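Histidine acid phosphatase (Hafnia alvei, PDB 4ARU) belongs to branch 2 of the histidine phosphatase superfamily, built round a mixed beta sheet flanked by helices. Local coordinates at residues L126-M137 with Y265-L274. Sequence-based numbering, arbitrary orientation.
Sequences LFHPVKAGICSM and YIAKHNGTPL
Met-137 lies across the ring of His-269, where the loop 126-137 of this histidine phosphatase fold packs on helix 264-282. CB of Met-137 comes first, 4.0 Å from CE2 of Tyr-265. CG turns beside its own backbone N (chi1 -67°) and sits over one face of the His-269 ring, 3.5 Å from that residue's CG, in a CH-pi contact. SD passes on to CA of Ile-266 and makes an oblique Met-aromatic contact with Tyr-265. A bend at chi3 then brings CE near ND2 of Asn-270. The imidazole is held from within its helix: ND1 donates a nearly straight bond (168°) to the carbonyl O of Tyr-265, 2.8 Å away and at the ring edge. On the NE2 side, two waters in the ring plane link NE2 to the backbone O of Ser-136, each through one weak bond. Beyond the histidine, SG of Cys-135, disulfide-bonded to Cys-410, lies 3.7 Å from His-269 O. That oxygen has apolar neighbours, CG of Pro-129 and CG2 of Val-130, and no polar partner in the model although it is buried. The Pro-129 ring packs against the Pro-273 ring at the helix kink. Next to it Leu-126 and Leu-274 cross at about a right angle, CG to CD2. At the kink, N of Pro-273 carries no hydrogen and N of Leu-274 makes no bond to the preceding turn. One water takes up the Leu-274 N-H and donates to Asn-270 O and, at 2.7 Å, to Leu-126 O.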
loop_
_atom_site.group_PDB
_atom_site.type_symbol
_atom_site.label_atom_id
_atom_site.label_comp_id
_atom_site.label_asym_id
_atom_site.label_seq_id
_atom_site.Cartn_x
_atom_site.Cartn_y
_atom_site.Cartn_z
ATOM N N LEU A 126 -13.415 -4.891 -6.106
ATOM C CA LEU A 126 -12.646 -5.363 -4.972
ATOM C C LEU A 126 -11.650 -4.310 -4.514
ATOM O O LEU A 126 -11.428 -4.160 -3.303
ATOM C CB LEU A 126 -11.847 -6.611 -5.325
ATOM C CG LEU A 126 -11.041 -7.242 -4.206
ATOM C CD1 LEU A 126 -11.903 -7.755 -3.060
ATOM C CD2 LEU A 126 -10.232 -8.381 -4.774
ATOM N N PHE A 127 -11.083 -3.570 -5.455
ATOM C CA PHE A 127 -10.082 -2.562 -5.166
ATOM C C PHE A 127 -10.672 -1.159 -5.022
ATOM O O PHE A 127 -10.093 -0.352 -4.242
ATOM C CB PHE A 127 -9.000 -2.511 -6.244
ATOM C CG PHE A 127 -8.170 -3.791 -6.306
ATOM C CD1 PHE A 127 -7.096 -3.981 -5.459
ATOM C CD2 PHE A 127 -8.480 -4.800 -7.208
ATOM C CE1 PHE A 127 -6.384 -5.143 -5.473
ATOM C CE2 PHE A 127 -7.745 -5.971 -7.264
ATOM C CZ PHE A 127 -6.674 -6.127 -6.399
ATOM N N HIS A 128 -11.723 -0.869 -5.780
ATOM C CA HIS A 128 -12.308 0.460 -5.875
ATOM C C HIS A 128 -13.835 0.380 -5.879
ATOM O O HIS A 128 -14.519 0.669 -6.894
ATOM C CB HIS A 128 -11.802 1.202 -7.105
ATOM C CG HIS A 128 -10.343 1.452 -7.074
ATOM N ND1 HIS A 128 -9.439 0.681 -7.783
ATOM C CD2 HIS A 128 -9.604 2.329 -6.362
ATOM C CE1 HIS A 128 -8.221 1.122 -7.560
ATOM N NE2 HIS A 128 -8.287 2.123 -6.700
ATOM N N PRO A 129 -14.420 -0.032 -4.724
ATOM C CA PRO A 129 -15.860 -0.222 -4.664
ATOM C C PRO A 129 -16.650 1.078 -4.861
ATOM O O PRO A 129 -17.754 1.080 -5.416
ATOM C CB PRO A 129 -16.102 -0.797 -3.266
ATOM C CG PRO A 129 -14.876 -0.506 -2.509
ATOM C CD PRO A 129 -13.750 -0.470 -3.471
ATOM N N VAL A 130 -16.089 2.182 -4.394
ATOM C CA VAL A 130 -16.778 3.464 -4.541
ATOM C C VAL A 130 -16.801 3.890 -6.033
ATOM O O VAL A 130 -17.868 4.211 -6.611
ATOM C CB VAL A 130 -16.123 4.531 -3.637
ATOM C CG1 VAL A 130 -16.680 5.913 -3.920
ATOM C CG2 VAL A 130 -16.371 4.176 -2.175
ATOM N N LYS A 131 -15.651 3.848 -6.690
ATOM C CA LYS A 131 -15.614 4.187 -8.124
ATOM C C LYS A 131 -16.459 3.205 -8.946
ATOM O O LYS A 131 -17.123 3.592 -9.901
ATOM C CB LYS A 131 -14.156 4.190 -8.581
ATOM C CG LYS A 131 -13.940 4.412 -10.061
ATOM C CD LYS A 131 -12.477 4.788 -10.358
ATOM C CE LYS A 131 -11.488 3.671 -10.043
ATOM N NZ LYS A 131 -10.116 3.890 -10.594
ATOM N N ALA A 132 -16.481 1.931 -8.543
ATOM C CA ALA A 132 -17.293 0.890 -9.203
ATOM C C ALA A 132 -18.812 1.014 -8.986
ATOM O O ALA A 132 -19.617 0.303 -9.591
ATOM C CB ALA A 132 -16.817 -0.491 -8.770
ATOM N N GLY A 133 -19.194 1.853 -8.026
ATOM C CA GLY A 133 -20.611 2.094 -7.745
ATOM C C GLY A 133 -21.276 1.161 -6.749
ATOM O O GLY A 133 -22.521 1.131 -6.674
ATOM N N ILE A 134 -20.472 0.447 -5.946
ATOM C CA ILE A 134 -21.015 -0.503 -4.979
ATOM C C ILE A 134 -21.685 0.257 -3.834
ATOM O O ILE A 134 -22.774 -0.105 -3.367
ATOM C CB ILE A 134 -19.922 -1.423 -4.407
ATOM C CG1 ILE A 134 -19.209 -2.255 -5.511
ATOM C CG2 ILE A 134 -20.435 -2.343 -3.296
ATOM C CD1 ILE A 134 -20.098 -3.230 -6.288
ATOM N N CYS A 135 -21.028 1.331 -3.413
ATOM C CA CYS A 135 -21.531 2.141 -2.335
ATOM C C CYS A 135 -21.011 3.561 -2.484
ATOM O O CYS A 135 -20.065 3.832 -3.231
ATOM C CB CYS A 135 -21.109 1.553 -0.995
ATOM S SG CYS A 135 -19.334 1.521 -0.683
ATOM N N SER A 136 -21.608 4.480 -1.740
ATOM C CA SER A 136 -21.219 5.874 -1.856
ATOM C C SER A 136 -21.009 6.463 -0.474
ATOM O O SER A 136 -21.585 5.972 0.486
ATOM C CB SER A 136 -22.290 6.674 -2.564
ATOM O OG SER A 136 -21.743 7.951 -2.863
ATOM N N MET A 137 -20.218 7.515 -0.398
ATOM C CA MET A 137 -19.987 8.215 0.863
ATOM C C MET A 137 -20.833 9.476 0.888
ATOM O O MET A 137 -21.263 9.979 -0.156
ATOM C CB MET A 137 -18.532 8.580 0.967
ATOM C CG MET A 137 -17.633 7.338 1.109
ATOM S SD MET A 137 -15.945 7.764 1.479
ATOM C CE MET A 137 -15.385 8.458 -0.048
ATOM N N TYR A 265 -14.005 6.212 8.377
ATOM C CA TYR A 265 -15.183 6.350 7.496
ATOM C C TYR A 265 -14.818 6.111 6.048
ATOM O O TYR A 265 -15.522 5.437 5.289
ATOM C CB TYR A 265 -15.816 7.725 7.690
ATOM C CG TYR A 265 -17.079 7.937 6.894
ATOM C CD1 TYR A 265 -18.277 7.382 7.291
ATOM C CD2 TYR A 265 -17.062 8.653 5.726
ATOM C CE1 TYR A 265 -19.425 7.581 6.552
ATOM C CE2 TYR A 265 -18.196 8.850 4.985
ATOM C CZ TYR A 265 -19.370 8.294 5.403
ATOM O OH TYR A 265 -20.499 8.479 4.636
ATOM N N ILE A 266 -13.716 6.677 5.619
ATOM C CA ILE A 266 -13.284 6.515 4.243
ATOM C C ILE A 266 -12.771 5.081 4.061
ATOM O O ILE A 266 -13.093 4.407 3.055
ATOM C CB ILE A 266 -12.153 7.520 3.899
ATOM C CG1 ILE A 266 -12.697 8.938 3.954
ATOM C CG2 ILE A 266 -11.562 7.205 2.543
ATOM C CD1 ILE A 266 -11.674 10.016 3.678
ATOM N N ALA A 267 -11.921 4.631 4.980
ATOM C CA ALA A 267 -11.266 3.345 4.867
ATOM C C ALA A 267 -12.327 2.208 4.754
ATOM O O ALA A 267 -12.137 1.322 3.942
ATOM C CB ALA A 267 -10.432 3.107 6.095
ATOM N N LYS A 268 -13.419 2.275 5.491
ATOM C CA LYS A 268 -14.379 1.169 5.421
ATOM C C LYS A 268 -15.171 1.195 4.132
ATOM O O LYS A 268 -15.617 0.131 3.686
ATOM C CB LYS A 268 -15.305 1.129 6.628
ATOM C CG LYS A 268 -16.331 2.225 6.631
ATOM C CD LYS A 268 -17.020 2.326 7.965
ATOM C CE LYS A 268 -18.211 3.231 7.888
ATOM N NZ LYS A 268 -19.049 3.229 9.130
ATOM N N HIS A 269 -15.361 2.367 3.519
ATOM C CA HIS A 269 -16.097 2.427 2.255
ATOM C C HIS A 269 -15.223 1.902 1.132
ATOM O O HIS A 269 -15.760 1.338 0.176
ATOM C CB HIS A 269 -16.613 3.837 1.951
ATOM C CG HIS A 269 -17.853 4.186 2.690
ATOM N ND1 HIS A 269 -17.853 4.655 3.995
ATOM C CD2 HIS A 269 -19.152 4.128 2.320
ATOM C CE1 HIS A 269 -19.094 4.830 4.397
ATOM N NE2 HIS A 269 -19.902 4.566 3.387
ATOM N N ASN A 270 -13.915 2.121 1.191
ATOM C CA ASN A 270 -13.016 1.704 0.115
ATOM C C ASN A 270 -12.429 0.328 0.351
ATOM O O ASN A 270 -11.993 -0.320 -0.610
ATOM C CB ASN A 270 -11.922 2.738 -0.080
ATOM C CG ASN A 270 -12.439 4.048 -0.654
ATOM O OD1 ASN A 270 -12.783 4.119 -1.813
ATOM N ND2 ASN A 270 -12.505 5.094 0.172
ATOM N N GLY A 271 -12.439 -0.119 1.616
ATOM C CA GLY A 271 -11.738 -1.307 2.039
ATOM C C GLY A 271 -12.554 -2.523 2.398
ATOM O O GLY A 271 -11.981 -3.578 2.665
ATOM N N THR A 272 -13.857 -2.383 2.462
ATOM C CA THR A 272 -14.725 -3.487 2.902
ATOM C C THR A 272 -14.530 -4.741 2.031
ATOM O O THR A 272 -14.313 -5.826 2.575
ATOM C CB THR A 272 -16.184 -3.048 3.103
ATOM O OG1 THR A 272 -16.242 -2.326 4.345
ATOM C CG2 THR A 272 -17.076 -4.184 3.216
ATOM N N PRO A 273 -14.608 -4.619 0.697
ATOM C CA PRO A 273 -14.419 -5.843 -0.074
ATOM C C PRO A 273 -13.109 -6.533 0.188
ATOM O O PRO A 273 -13.077 -7.780 0.306
ATOM C CB PRO A 273 -14.554 -5.350 -1.524
ATOM C CG PRO A 273 -15.592 -4.257 -1.388
ATOM C CD PRO A 273 -15.157 -3.521 -0.116
ATOM N N LEU A 274 -12.037 -5.806 0.278
ATOM C CA LEU A 274 -10.762 -6.439 0.502
ATOM C C LEU A 274 -10.679 -7.071 1.870
ATOM O O LEU A 274 -10.153 -8.187 2.028
ATOM C CB LEU A 274 -9.595 -5.462 0.278
ATOM C CG LEU A 274 -9.061 -5.286 -1.141
ATOM C CD1 LEU A 274 -8.118 -4.096 -1.202
ATOM C CD2 LEU A 274 -8.363 -6.571 -1.566
HETATM O O HOH W 1 -11.843 -3.129 -0.857
HETATM O O HOH W 2 -10.263 2.135 -3.142
HETATM O O HOH W 3 -22.505 5.059 3.561
HETATM O O HOH W 4 -22.481 3.576 1.597
#